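PDB 6KD0: vibralactone Cyclase from Boreostereum vibrans, which probably catalyses, as an alpha/beta-hydrolase-fold enzyme, the cyclization that forms the fused bicyclic beta-lactone of vibralactone. Local coordinates for residues G203-Y208 / E328-G333; G298-M303 / M334-S339. All blocks are in the same frame, centred on the assembly; numbering follows the deposited sequence.

Contact 1 of 2, residues G203-Y208 / E328-G333; sequences GQLVQY and EETIEG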
ATOM      1  N   GLY A 203      10.391  -4.855   8.253  1.00 21.69           N
ATOM      2  CA  GLY A 203      10.039  -5.261   6.912  1.00 21.22           C
ATOM      3  C   GLY A 203       9.042  -4.295   6.315  1.00 20.41           C
ATOM      4  O   GLY A 203       8.388  -3.522   7.022  1.00 19.10           O
ATOM      5  N   GLN A 204       8.938  -4.355   4.994  1.00 20.08           N
ATOM      6  CA  GLN A 204       8.020  -3.487   4.284  1.00 18.41           C
ATOM      7  C   GLN A 204       7.460  -4.186   3.059  1.00 17.65           C
ATOM      8  O   GLN A 204       8.207  -4.782   2.284  1.00 18.68           O
ATOM      9  CB  GLN A 204       8.708  -2.194   3.852  1.00 18.71           C
ATOM     10  CG  GLN A 204       7.821  -1.331   2.989  1.00 16.73           C
ATOM     11  CD  GLN A 204       8.294   0.092   2.982  1.00 20.38           C
ATOM     12  OE1 GLN A 204       9.499   0.344   2.988  1.00 22.73           O
ATOM     13  NE2 GLN A 204       7.360   1.035   2.994  1.00 20.35           N
ATOM     14  N   LEU A 205       6.147  -4.085   2.869  1.00 17.54           N
ATOM     15  CA  LEU A 205       5.477  -4.614   1.690  1.00 16.22           C
ATOM     16  C   LEU A 205       4.757  -3.471   1.005  1.00 18.52           C
ATOM     17  O   LEU A 205       4.053  -2.704   1.668  1.00 19.33           O
ATOM     18  CB  LEU A 205       4.468  -5.708   2.062  1.00 19.56           C
ATOM     19  CG  LEU A 205       3.806  -6.440   0.886  1.00 18.77           C
ATOM     20  CD1 LEU A 205       3.526  -7.886   1.272  1.00 17.89           C
ATOM     21  CD2 LEU A 205       2.513  -5.761   0.439  1.00 22.11           C
ATOM     22  N   VAL A 206       4.913  -3.355  -0.316  1.00 17.54           N
ATOM     23  CA  VAL A 206       4.120  -2.367  -1.042  1.00 16.65           C
ATOM     24  C   VAL A 206       3.551  -2.991  -2.308  1.00 20.26           C
ATOM     25  O   VAL A 206       4.126  -3.913  -2.900  1.00 20.07           O
ATOM     26  CB  VAL A 206       4.913  -1.074  -1.372  1.00 15.15           C
ATOM     27  CG1 VAL A 206       5.377  -0.390  -0.095  1.00 18.31           C
ATOM     28  CG2 VAL A 206       6.084  -1.381  -2.270  1.00 17.63           C
ATOM     29  N   GLN A 207       2.400  -2.477  -2.724  1.00 20.39           N
ATOM     30  CA  GLN A 207       1.758  -2.918  -3.954  1.00 19.41           C
ATOM     31  C   GLN A 207       1.627  -1.716  -4.873  1.00 20.64           C
ATOM     32  O   GLN A 207       0.966  -0.736  -4.515  1.00 16.98           O
ATOM     33  CB  GLN A 207       0.382  -3.534  -3.675  1.00 20.31           C
ATOM     34  CG  GLN A 207       0.368  -4.598  -2.577  1.00 20.60           C
ATOM     35  CD  GLN A 207      -1.037  -4.927  -2.084  1.00 21.81           C
ATOM     36  OE1 GLN A 207      -1.865  -4.034  -1.899  1.00 23.43           O
ATOM     37  NE2 GLN A 207      -1.307  -6.212  -1.847  1.00 22.34           N
ATOM     38  N   TYR A 208       2.250  -1.800  -6.054  1.00 17.55           N
ATOM     39  CA  TYR A 208       2.148  -0.858  -7.171  1.00 19.62           C
ATOM     40  C   TYR A 208       2.041   0.607  -6.735  1.00 16.04           C
ATOM     41  O   TYR A 208       1.086   1.281  -7.123  1.00 18.75           O
ATOM     42  CB  TYR A 208       0.960  -1.262  -8.080  1.00 19.34           C
ATOM     43  CG  TYR A 208      -0.342  -1.711  -7.402  1.00 19.69           C
ATOM     44  CD1 TYR A 208      -1.255  -0.788  -6.912  1.00 21.25           C
ATOM     45  CD2 TYR A 208      -0.673  -3.068  -7.278  1.00 24.63           C
ATOM     46  CE1 TYR A 208      -2.442  -1.179  -6.306  1.00 22.89           C
ATOM     47  CE2 TYR A 208      -1.861  -3.469  -6.659  1.00 22.96           C
ATOM     48  CZ  TYR A 208      -2.742  -2.521  -6.183  1.00 24.47           C
ATOM     49  OH  TYR A 208      -3.931  -2.872  -5.560  1.00 25.93           O
ATOM     50  N   GLU A 328      -3.211 -13.912  -1.872  1.00 20.78           N
ATOM     51  CA  GLU A 328      -2.461 -14.982  -1.216  1.00 23.96           C
ATOM     52  C   GLU A 328      -0.968 -14.687  -1.213  1.00 23.08           C
ATOM     53  O   GLU A 328      -0.281 -14.930  -0.216  1.00 24.10           O
ATOM     54  CB  GLU A 328      -2.729 -16.322  -1.903  1.00 24.48           C
ATOM     55  CG  GLU A 328      -4.130 -16.879  -1.679  1.00 30.45           C
ATOM     56  CD  GLU A 328      -4.460 -18.020  -2.646  1.00 42.77           C
ATOM     57  OE1 GLU A 328      -3.521 -18.534  -3.299  1.00 39.76           O
ATOM     58  OE2 GLU A 328      -5.651 -18.395  -2.756  1.00 43.83           O
ATOM     59  N   GLU A 329      -0.447 -14.161  -2.322  1.00 22.34           N
ATOM     60  CA  GLU A 329       0.970 -13.821  -2.390  1.00 22.71           C
ATOM     61  C   GLU A 329       1.297 -12.578  -1.564  1.00 22.23           C
ATOM     62  O   GLU A 329       2.416 -12.465  -1.044  1.00 21.83           O
ATOM     63  CB  GLU A 329       1.395 -13.635  -3.841  1.00 23.80           C
ATOM     64  CG  GLU A 329       2.889 -13.328  -3.987  1.00 33.43           C
ATOM     65  CD  GLU A 329       3.453 -13.764  -5.327  1.00 43.23           C
ATOM     66  OE1 GLU A 329       4.699 -13.890  -5.435  1.00 42.18           O
ATOM     67  OE2 GLU A 329       2.651 -13.968  -6.273  1.00 43.19           O
ATOM     68  N   THR A 330       0.345 -11.645  -1.427  1.00 20.16           N
ATOM     69  CA  THR A 330       0.498 -10.559  -0.458  1.00 20.45           C
ATOM     70  C   THR A 330       0.733 -11.127   0.933  1.00 22.50           C
ATOM     71  O   THR A 330       1.670 -10.732   1.648  1.00 22.20           O
ATOM     72  CB  THR A 330      -0.754  -9.663  -0.446  1.00 21.42           C
ATOM     73  OG1 THR A 330      -0.913  -9.016  -1.715  1.00 19.96           O
ATOM     74  CG2 THR A 330      -0.647  -8.599   0.659  1.00 18.59           C
ATOM     75  N   ILE A 331      -0.123 -12.066   1.330  1.00 20.89           N
ATOM     76  CA  ILE A 331      -0.030 -12.655   2.661  1.00 22.26           C
ATOM     77  C   ILE A 331       1.260 -13.458   2.813  1.00 23.32           C
ATOM     78  O   ILE A 331       1.886 -13.448   3.881  1.00 23.89           O
ATOM     79  CB  ILE A 331      -1.284 -13.500   2.950  1.00 23.18           C
ATOM     80  CG1 ILE A 331      -2.511 -12.584   3.040  1.00 22.57           C
ATOM     81  CG2 ILE A 331      -1.097 -14.298   4.222  1.00 23.65           C
ATOM     82  CD1 ILE A 331      -3.828 -13.337   3.127  1.00 25.84           C
ATOM     83  N   GLU A 332       1.695 -14.131   1.741  1.00 24.89           N
ATOM     84  CA  GLU A 332       2.962 -14.871   1.761  1.00 23.89           C
ATOM     85  C   GLU A 332       4.156 -13.932   1.896  1.00 25.47           C
ATOM     86  O   GLU A 332       5.141 -14.263   2.566  1.00 24.20           O
ATOM     87  CB  GLU A 332       3.116 -15.712   0.493  1.00 27.56           C
ATOM     88  CG  GLU A 332       2.435 -17.073   0.513  1.00 33.80           C
ATOM     89  CD  GLU A 332       2.479 -17.758  -0.853  1.00 49.17           C
ATOM     90  OE1 GLU A 332       1.733 -18.750  -1.047  1.00 52.38           O
ATOM     91  OE2 GLU A 332       3.264 -17.306  -1.729  1.00 45.87           O
ATOM     92  N   GLY A 333       4.102 -12.770   1.245  1.00 21.08           N
ATOM     93  CA  GLY A 333       5.168 -11.792   1.414  1.00 20.79           C
ATOM     94  C   GLY A 333       5.213 -11.242   2.827  1.00 19.94           C
ATOM     95  O   GLY A 333       6.287 -11.068   3.414  1.00 22.11           O
TER
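Leu-205 and Thr-330 bring the strand 203-207 and the helix containing 328-333 together, and Gln-207 adds a polar touch two residues further along the strand, on the same side. Leu-205 points at the helix and meets it chiefly with one methyl, CD1, which lies 3.4 Å from the carbonyl O of Thr-330 and 4.1 Å from the C of Gly-333. With CG anti to the backbone N (chi1 -174°), the isobutyl group reaches across to the helix backbone. The missing side chain at Gly-333 probably makes room for the methyl: a beta carbon there would lie about 3.2 Å from Leu-205 CD1, a tight fit. The other methyl, CD2, stays 4.3 Å from Thr-330 CG2, a looser aliphatic touch.

Gln-207 also faces the helix, its chain extended beyond CG and crossing the threonine side chain at about a right angle. Its NE2 gives Thr-330 OG1 a hydrogen bond of 2.8 Å, weak because the N-H...O angle is just 124°, and the same nitrogen lies 3.5 Å from Thr-330 CG2. The stronger partners of both groups lie outside: OE1 of Gln-207 pairs with Gln-176 NE2, and OG1 of Thr-330 with the carbonyl O of Phe-326.

In the alpha/beta hydrolase sheet, strand 203-207 runs between strands 171-176 and 273-278, with helix 321-338 nearly antiparallel to it (163°) on one side and helix 178-192 packed against Gln-204 and Val-206 on the other.

Contact 2 of 2, residues G298-M303 / M334-S339; sequences GVETRM and MSWLFS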
ATOM      1  N   GLY A 298      21.663  -2.043  -1.388  1.00 26.64           N
ATOM      2  CA  GLY A 298      22.075  -3.120  -0.519  1.00 26.51           C
ATOM      3  C   GLY A 298      20.973  -3.731   0.307  1.00 30.70           C
ATOM      4  O   GLY A 298      21.246  -4.646   1.092  1.00 28.86           O
ATOM      5  N   VAL A 299      19.734  -3.265   0.148  1.00 25.86           N
ATOM      6  CA  VAL A 299      18.609  -3.753   0.933  1.00 24.95           C
ATOM      7  C   VAL A 299      18.106  -5.050   0.322  1.00 23.55           C
ATOM      8  O   VAL A 299      18.044  -5.183  -0.902  1.00 24.22           O
ATOM      9  CB  VAL A 299      17.497  -2.691   0.981  1.00 25.84           C
ATOM     10  CG1 VAL A 299      16.226  -3.246   1.655  1.00 23.06           C
ATOM     11  CG2 VAL A 299      18.004  -1.443   1.702  1.00 21.88           C
ATOM     12  N   GLU A 300      17.773  -6.019   1.178  1.00 26.14           N
ATOM     13  CA  GLU A 300      17.181  -7.267   0.717  1.00 25.64           C
ATOM     14  C   GLU A 300      15.767  -7.039   0.196  1.00 28.69           C
ATOM     15  O   GLU A 300      14.971  -6.307   0.792  1.00 22.78           O
ATOM     16  CB  GLU A 300      17.148  -8.319   1.823  1.00 25.23           C
ATOM     17  CG  GLU A 300      16.744  -9.711   1.290  1.00 33.82           C
ATOM     18  CD  GLU A 300      16.570 -10.744   2.391  1.00 34.16           C
ATOM     19  OE1 GLU A 300      16.664 -10.375   3.580  1.00 35.98           O
ATOM     20  OE2 GLU A 300      16.332 -11.924   2.066  1.00 36.60           O
ATOM     21  N   THR A 301      15.431  -7.754  -0.871  1.00 30.11           N
ATOM     22  CA  THR A 301      14.374  -7.327  -1.765  1.00 26.06           C
ATOM     23  C   THR A 301      13.813  -8.524  -2.519  1.00 30.54           C
ATOM     24  O   THR A 301      14.556  -9.435  -2.908  1.00 27.00           O
ATOM     25  CB  THR A 301      14.967  -6.275  -2.704  1.00 33.40           C
ATOM     26  OG1 THR A 301      14.391  -4.991  -2.457  1.00 33.59           O
ATOM     27  CG2 THR A 301      14.861  -6.671  -4.123  1.00 27.51           C
ATOM     28  N   ARG A 302      12.493  -8.528  -2.690  1.00 24.26           N
ATOM     29  CA  ARG A 302      11.798  -9.481  -3.542  1.00 29.52           C
ATOM     30  C   ARG A 302      10.775  -8.735  -4.380  1.00 27.48           C
ATOM     31  O   ARG A 302      10.163  -7.778  -3.911  1.00 29.21           O
ATOM     32  CB  ARG A 302      11.118 -10.578  -2.738  1.00 27.12           C
ATOM     33  CG  ARG A 302      12.093 -11.547  -2.136  1.00 31.00           C
ATOM     34  CD  ARG A 302      11.436 -12.797  -1.604  1.00 35.93           C
ATOM     35  NE  ARG A 302      12.433 -13.608  -0.911  1.00 44.77           N
ATOM     36  CZ  ARG A 302      12.180 -14.721  -0.227  1.00 47.65           C
ATOM     37  NH1 ARG A 302      10.937 -15.187  -0.125  1.00 46.94           N
ATOM     38  NH2 ARG A 302      13.184 -15.367   0.362  1.00 47.99           N
ATOM     39  N   MET A 303      10.622  -9.158  -5.625  1.00 28.18           N
ATOM     40  CA  MET A 303       9.720  -8.539  -6.580  1.00 27.24           C
ATOM     41  C   MET A 303       8.786  -9.624  -7.094  1.00 30.42           C
ATOM     42  O   MET A 303       9.209 -10.767  -7.286  1.00 28.15           O
ATOM     43  CB  MET A 303      10.526  -7.916  -7.724  1.00 26.67           C
ATOM     44  CG  MET A 303       9.820  -7.765  -9.057  1.00 31.77           C
ATOM     45  SD  MET A 303       8.642  -6.412  -9.022  1.00 44.69           S
ATOM     46  CE  MET A 303       9.696  -5.077  -8.453  1.00 41.47           C
ATOM     47  N   MET A 334       4.042 -10.964   3.396  1.00 19.08           N
ATOM     48  CA  MET A 334       3.987 -10.622   4.816  1.00 22.95           C
ATOM     49  C   MET A 334       4.623 -11.711   5.672  1.00 22.00           C
ATOM     50  O   MET A 334       5.372 -11.420   6.611  1.00 23.09           O
ATOM     51  CB  MET A 334       2.548 -10.389   5.255  1.00 18.65           C
ATOM     52  CG  MET A 334       1.921  -9.146   4.621  1.00 19.91           C
ATOM     53  SD  MET A 334       0.206  -8.902   5.088  1.00 26.01           S
ATOM     54  CE  MET A 334      -0.040  -7.241   4.412  1.00 20.84           C
ATOM     55  N   SER A 335       4.276 -12.970   5.403  1.00 24.11           N
ATOM     56  CA  SER A 335       4.831 -14.069   6.188  1.00 27.03           C
ATOM     57  C   SER A 335       6.341 -14.123   6.058  1.00 23.30           C
ATOM     58  O   SER A 335       7.034 -14.379   7.043  1.00 29.42           O
ATOM     59  CB  SER A 335       4.207 -15.394   5.763  1.00 25.93           C
ATOM     60  OG  SER A 335       2.970 -15.544   6.417  1.00 32.88           O
ATOM     61  N   TRP A 336       6.868 -13.879   4.850  1.00 24.65           N
ATOM     62  CA  TRP A 336       8.313 -13.810   4.660  1.00 20.20           C
ATOM     63  C   TRP A 336       8.915 -12.728   5.539  1.00 28.16           C
ATOM     64  O   TRP A 336       9.866 -12.974   6.291  1.00 28.37           O
ATOM     65  CB  TRP A 336       8.641 -13.559   3.189  1.00 27.43           C
ATOM     66  CG  TRP A 336      10.092 -13.269   2.942  1.00 28.38           C
ATOM     67  CD1 TRP A 336      11.157 -14.084   3.219  1.00 32.44           C
ATOM     68  CD2 TRP A 336      10.639 -12.067   2.386  1.00 27.61           C
ATOM     69  NE1 TRP A 336      12.335 -13.466   2.853  1.00 32.33           N
ATOM     70  CE2 TRP A 336      12.045 -12.227   2.343  1.00 35.84           C
ATOM     71  CE3 TRP A 336      10.076 -10.879   1.911  1.00 27.54           C
ATOM     72  CZ2 TRP A 336      12.896 -11.234   1.848  1.00 30.38           C
ATOM     73  CZ3 TRP A 336      10.916  -9.889   1.427  1.00 25.96           C
ATOM     74  CH2 TRP A 336      12.317 -10.080   1.394  1.00 32.19           C
ATOM     75  N   LEU A 337       8.338 -11.526   5.494  1.00 21.77           N
ATOM     76  CA  LEU A 337       8.867 -10.431   6.300  1.00 25.91           C
ATOM     77  C   LEU A 337       8.802 -10.740   7.795  1.00 25.46           C
ATOM     78  O   LEU A 337       9.758 -10.480   8.534  1.00 26.74           O
ATOM     79  CB  LEU A 337       8.113  -9.146   5.974  1.00 21.09           C
ATOM     80  CG  LEU A 337       8.308  -8.669   4.536  1.00 25.45           C
ATOM     81  CD1 LEU A 337       7.338  -7.512   4.203  1.00 19.42           C
ATOM     82  CD2 LEU A 337       9.755  -8.247   4.299  1.00 23.22           C
ATOM     83  N   PHE A 338       7.686 -11.291   8.260  1.00 24.06           N
ATOM     84  CA  PHE A 338       7.573 -11.628   9.672  1.00 24.08           C
ATOM     85  C   PHE A 338       8.486 -12.791  10.056  1.00 29.13           C
ATOM     86  O   PHE A 338       8.841 -12.917  11.234  1.00 31.46           O
ATOM     87  CB  PHE A 338       6.122 -11.933  10.026  1.00 23.94           C
ATOM     88  CG  PHE A 338       5.267 -10.699  10.235  1.00 22.75           C
ATOM     89  CD1 PHE A 338       5.555  -9.792  11.247  1.00 22.78           C
ATOM     90  CD2 PHE A 338       4.172 -10.457   9.422  1.00 24.46           C
ATOM     91  CE1 PHE A 338       4.769  -8.674  11.445  1.00 22.20           C
ATOM     92  CE2 PHE A 338       3.378  -9.330   9.611  1.00 21.39           C
ATOM     93  CZ  PHE A 338       3.677  -8.439  10.619  1.00 22.76           C
ATOM     94  N   SER A 339       8.896 -13.625   9.093  1.00 27.60           N
ATOM     95  CA  SER A 339       9.802 -14.730   9.398  1.00 28.56           C
ATOM     96  C   SER A 339      11.200 -14.259   9.761  1.00 30.13           C
ATOM     97  O   SER A 339      12.008 -15.077  10.211  1.00 31.36           O
ATOM     98  CB  SER A 339       9.893 -15.705   8.223  1.00 30.18           C
ATOM     99  OG  SER A 339      10.710 -15.157   7.199  1.00 27.72           O
TER
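Arg-302 lays its guanidinium flat on the indole of Trp-336, a stacked cation-pi pair at the surface of the alpha/beta hydrolase fold, where strand 301-307 ends the central sheet and helix 321-338 lies over one face of it, its Trp-336 reaching out to the edge strand. The arginine leaves the strand toward the helix with CG anti to its carbonyl carbon (chi1 -72°), then runs extended to NE. From CB outward, CG is the first atom to touch, 3.8 Å from Trp-336 CH2. CD then sits squarely over the six-membered ring, 3.9 Å from its centroid, a CH-pi contact. NE comes down 3.6 Å from Trp-336 CE2, and CZ lies 3.5 Å from the centroid of the five-membered ring, over its face. At the tip NH1 rests over CD1, while NH2 approaches NE1 as donor beside donor: this is stacking, not a hydrogen bond. The planes are 15° apart, so the whole guanidinium follows the indole.

Glu-300 comes to the same ring differently, at its edge, with the carboxylate turned 89° from the indole plane. Its OE1 forms a salt bridge with Lys-340 NZ, and Trp-336 also packs on Phe-274 of strand 273-278. Were Trp-336 replaced by an alanine, the Arg-302 guanidinium would probably lose its flat support and be freer to swing, with a gap left between helix and edge strand. The carboxylate approach is made by OE2 of Glu-300, near the indole plane and 3.5 Å from Trp-336 CZ2.

Overall arrangement
Contacts 1 and 2 use consecutive segments toward the C-terminal end of helix 321-338 against the same sheet, their centres 9 Å apart. Residues 328-333 meet the inner strand 203-207, while 334-339 reach across strand 273-278 to the edge strand 301-307; contact 1 is buried and contact 2 lies at the surface. The two also touch directly: Leu-337 CD1 is 3.4 Å from Gln-204 O, and Leu-205 CD1 is 3.8 Å from Met-334 N. Contact 1 is nearer the probable catalytic site: Gln-207 lies close to, without touching, the putative Ser-177, His-311 and Asp-281 triad, and the neighbouring Tyr-208 touches Ser-177 and Asp-281, its ring meeting that of His-311.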